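Local coordinates for hypothetical UPF0334 kinase-like protein AQ_1292 (Aquifex aeolicus, PDB 1YE8) that hydrolyses nucleoside triphosphates such as ATP, GTP, CTP, TTP and UTP to the diphosphate and phosphate, without kinase activity, at residues K68-Y73 with I108-L113. Sequence-based numbering, arbitrary orientation.
Sequences KLVGSY and IGKMEL
Val70 reaches across to Met111 and Lys110 with one methyl branch, and that branch carries most of the direct contact. Its CG2 lies 3.6 Å from CG of Met111, a selenomethionine here, and 3.8 Å from CG of Lys110, so the methyl meets both side chains near their bases. The valine and Met111 side chains are set at about a right angle, whereas Lys110 passes Val70 on a slant. CG2 of Val70, anti to the carbonyl carbon and beside the backbone N, is the branch turned to Met111 and Lys110, while CG1 makes none of the close approaches.

Polar linkage is supplied by water. Lys110 has CG anti to its own N (chi1 -169°) and bends at chi2 and chi4, which carries NZ to a water whose O lies 2.9 Å from it and accepts its hydrogen bond. The same water donates to Leu69 O at 2.7 Å, joining the ammonium group to the strand backbone.

Val70 also begins a type II' turn closed by paired backbone bonds with Tyr73, and Gly71 takes the positive phi (55°) of its second position. The hairpin of strands 69-70 and 73-75 forms one margin of the antiparallel sheet. This hairpin faces the loop that joins strand 102-105 to helix 116-126; Ile108 and Gly109 of that loop belong to a predicted ATP site, while Met111 also packs on Phe59 and Ser60 of strand 56-61.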
ATOM      1  N   LYS A  68      15.463 -13.412  -1.943  1.00 16.29           N
ATOM      2  CA  LYS A  68      14.268 -12.930  -1.258  1.00 16.59           C
ATOM      3  C   LYS A  68      13.070 -13.613  -1.893  1.00 15.82           C
ATOM      4  O   LYS A  68      12.697 -13.318  -3.034  1.00 15.58           O
ATOM      5  CB  LYS A  68      14.161 -11.396  -1.336  1.00 16.50           C
ATOM      6  CG  LYS A  68      15.465 -10.651  -1.004  1.00 18.98           C
ATOM      7  CD  LYS A  68      15.990 -10.984   0.383  1.00 23.08           C
ATOM      8  CE  LYS A  68      17.471 -10.604   0.515  1.00 25.02           C
ATOM      9  NZ  LYS A  68      18.277 -11.597   1.293  1.00 27.69           N
ATOM     10  N   LEU A  69      12.508 -14.568  -1.164  1.00 16.39           N
ATOM     11  CA  LEU A  69      11.458 -15.431  -1.696  1.00 16.83           C
ATOM     12  C   LEU A  69      10.198 -15.357  -0.854  1.00 17.27           C
ATOM     13  O   LEU A  69      10.272 -15.337   0.373  1.00 16.84           O
ATOM     14  CB  LEU A  69      11.938 -16.891  -1.720  1.00 17.96           C
ATOM     15  CG  LEU A  69      13.104 -17.230  -2.653  1.00 18.97           C
ATOM     16  CD1 LEU A  69      13.659 -18.632  -2.355  1.00 20.03           C
ATOM     17  CD2 LEU A  69      12.706 -17.119  -4.127  1.00 20.19           C
ATOM     18  N   VAL A  70       9.052 -15.325  -1.521  1.00 16.57           N
ATOM     19  CA  VAL A  70       7.765 -15.603  -0.877  1.00 17.74           C
ATOM     20  C   VAL A  70       7.148 -16.739  -1.685  1.00 17.92           C
ATOM     21  O   VAL A  70       6.656 -16.523  -2.798  1.00 17.83           O
ATOM     22  CB  VAL A  70       6.834 -14.357  -0.835  1.00 18.18           C
ATOM     23  CG1 VAL A  70       5.468 -14.719  -0.237  1.00 18.94           C
ATOM     24  CG2 VAL A  70       7.491 -13.204  -0.063  1.00 18.68           C
ATOM     25  N   GLY A  71       7.191 -17.948  -1.114  1.00 18.56           N
ATOM     26  CA  GLY A  71       6.858 -19.162  -1.839  1.00 18.49           C
ATOM     27  C   GLY A  71       7.705 -19.290  -3.097  1.00 18.20           C
ATOM     28  O   GLY A  71       8.940 -19.317  -3.029  1.00 19.62           O
ATOM     29  N   SER A  72       7.040 -19.370  -4.245  1.00 17.78           N
ATOM     30  CA  SER A  72       7.748 -19.523  -5.511  1.00 17.67           C
ATOM     31  C   SER A  72       8.095 -18.184  -6.167  1.00 16.58           C
ATOM     32  O   SER A  72       8.705 -18.156  -7.234  1.00 16.73           O
ATOM     33  CB  SER A  72       6.919 -20.361  -6.482  1.00 18.79           C
ATOM     34  OG  SER A  72       5.728 -19.690  -6.817  1.00 22.48           O
ATOM     35  N   TYR A  73       7.692 -17.073  -5.542  1.00 14.69           N
ATOM     36  CA  TYR A  73       7.947 -15.741  -6.106  1.00 13.86           C
ATOM     37  C   TYR A  73       9.294 -15.195  -5.658  1.00 13.38           C
ATOM     38  O   TYR A  73       9.526 -15.040  -4.465  1.00 13.79           O
ATOM     39  CB  TYR A  73       6.848 -14.768  -5.664  1.00 13.69           C
ATOM     40  CG  TYR A  73       5.480 -15.154  -6.156  1.00 13.57           C
ATOM     41  CD1 TYR A  73       5.052 -14.793  -7.421  1.00 14.09           C
ATOM     42  CD2 TYR A  73       4.633 -15.928  -5.366  1.00 14.82           C
ATOM     43  CE1 TYR A  73       3.795 -15.178  -7.901  1.00 14.86           C
ATOM     44  CE2 TYR A  73       3.381 -16.307  -5.826  1.00 14.88           C
ATOM     45  CZ  TYR A  73       2.973 -15.932  -7.092  1.00 14.93           C
ATOM     46  OH  TYR A  73       1.734 -16.308  -7.560  1.00 17.05           O
ATOM     47  N   ILE A 108       1.726  -2.936   2.256  1.00 10.80           N
ATOM     48  CA  ILE A 108       2.757  -3.140   3.255  1.00 11.15           C
ATOM     49  C   ILE A 108       2.739  -4.633   3.573  1.00 10.72           C
ATOM     50  O   ILE A 108       2.187  -5.077   4.594  1.00 10.79           O
ATOM     51  CB  ILE A 108       2.542  -2.247   4.494  1.00 11.32           C
ATOM     52  CG1 ILE A 108       2.380  -0.776   4.066  1.00 12.89           C
ATOM     53  CG2 ILE A 108       3.708  -2.409   5.507  1.00 13.22           C
ATOM     54  CD1 ILE A 108       1.930   0.125   5.144  1.00 14.59           C
ATOM     55  N   GLY A 109       3.356  -5.418   2.690  1.00 11.06           N
ATOM     56  CA  GLY A 109       3.311  -6.867   2.761  1.00 11.07           C
ATOM     57  C   GLY A 109       4.692  -7.487   2.716  1.00 10.80           C
ATOM     58  O   GLY A 109       5.699  -6.784   2.587  1.00 10.94           O
ATOM     59  N   LYS A 110       4.737  -8.809   2.843  1.00 11.91           N
ATOM     60  CA  LYS A 110       5.995  -9.522   2.924  1.00 12.56           C
ATOM     61  C   LYS A 110       6.949  -9.232   1.752  1.00 12.51           C
ATOM     62  O   LYS A 110       8.138  -9.037   1.967  1.00 13.49           O
ATOM     63  CB  LYS A 110       5.747 -11.028   3.038  1.00 13.52           C
ATOM     64  CG  LYS A 110       7.013 -11.794   3.403  1.00 15.46           C
ATOM     65  CD  LYS A 110       7.259 -11.747   4.904  1.00 18.94           C
ATOM     66  CE  LYS A 110       8.384 -12.673   5.318  1.00 21.39           C
ATOM     67  NZ  LYS A 110       9.654 -12.322   4.615  1.00 22.93           N
HETATM   68  N   MSE A 111       6.428  -9.195   0.528  1.00 12.52           N
HETATM   69  CA  MSE A 111       7.286  -8.959  -0.633  1.00 12.58           C
HETATM   70  C   MSE A 111       7.905  -7.574  -0.607  1.00 11.24           C
HETATM   71  O   MSE A 111       9.107  -7.421  -0.849  1.00 12.19           O
HETATM   72  CB  MSE A 111       6.520  -9.177  -1.921  1.00 13.11           C
HETATM   73  CG  MSE A 111       6.009 -10.583  -2.034  1.00 16.34           C
HETATM   74 SE   MSE A 111       5.001 -10.862  -3.636  1.00 22.33          SE
HETATM   75  CE  MSE A 111       3.937  -9.256  -3.667  1.00 23.93           C
ATOM     76  N   GLU A 112       7.122  -6.579  -0.219  1.00 10.02           N
ATOM     77  CA  GLU A 112       7.604  -5.203  -0.183  1.00  9.97           C
ATOM     78  C   GLU A 112       8.580  -4.972   0.974  1.00 10.07           C
ATOM     79  O   GLU A 112       9.525  -4.182   0.862  1.00 10.89           O
ATOM     80  CB  GLU A 112       6.411  -4.243  -0.077  1.00  9.66           C
ATOM     81  CG  GLU A 112       5.499  -4.316  -1.292  1.00 10.24           C
ATOM     82  CD  GLU A 112       4.396  -5.365  -1.220  1.00 12.28           C
ATOM     83  OE1 GLU A 112       4.298  -6.176  -0.268  1.00 11.44           O
ATOM     84  OE2 GLU A 112       3.557  -5.364  -2.153  1.00 16.35           O
ATOM     85  N   LEU A 113       8.348  -5.671   2.081  1.00 10.71           N
ATOM     86  CA  LEU A 113       9.088  -5.441   3.322  1.00 11.41           C
ATOM     87  C   LEU A 113      10.519  -5.983   3.283  1.00 11.50           C
ATOM     88  O   LEU A 113      11.280  -5.735   4.205  1.00 12.95           O
ATOM     89  CB  LEU A 113       8.298  -5.958   4.539  1.00 11.72           C
ATOM     90  CG  LEU A 113       7.072  -5.080   4.857  1.00 12.46           C
ATOM     91  CD1 LEU A 113       6.153  -5.794   5.831  1.00 13.15           C
ATOM     92  CD2 LEU A 113       7.451  -3.727   5.422  1.00 12.79           C
TER
HETATM   93  O   HOH W   1       9.324 -14.548   2.792  1.00 22.55           O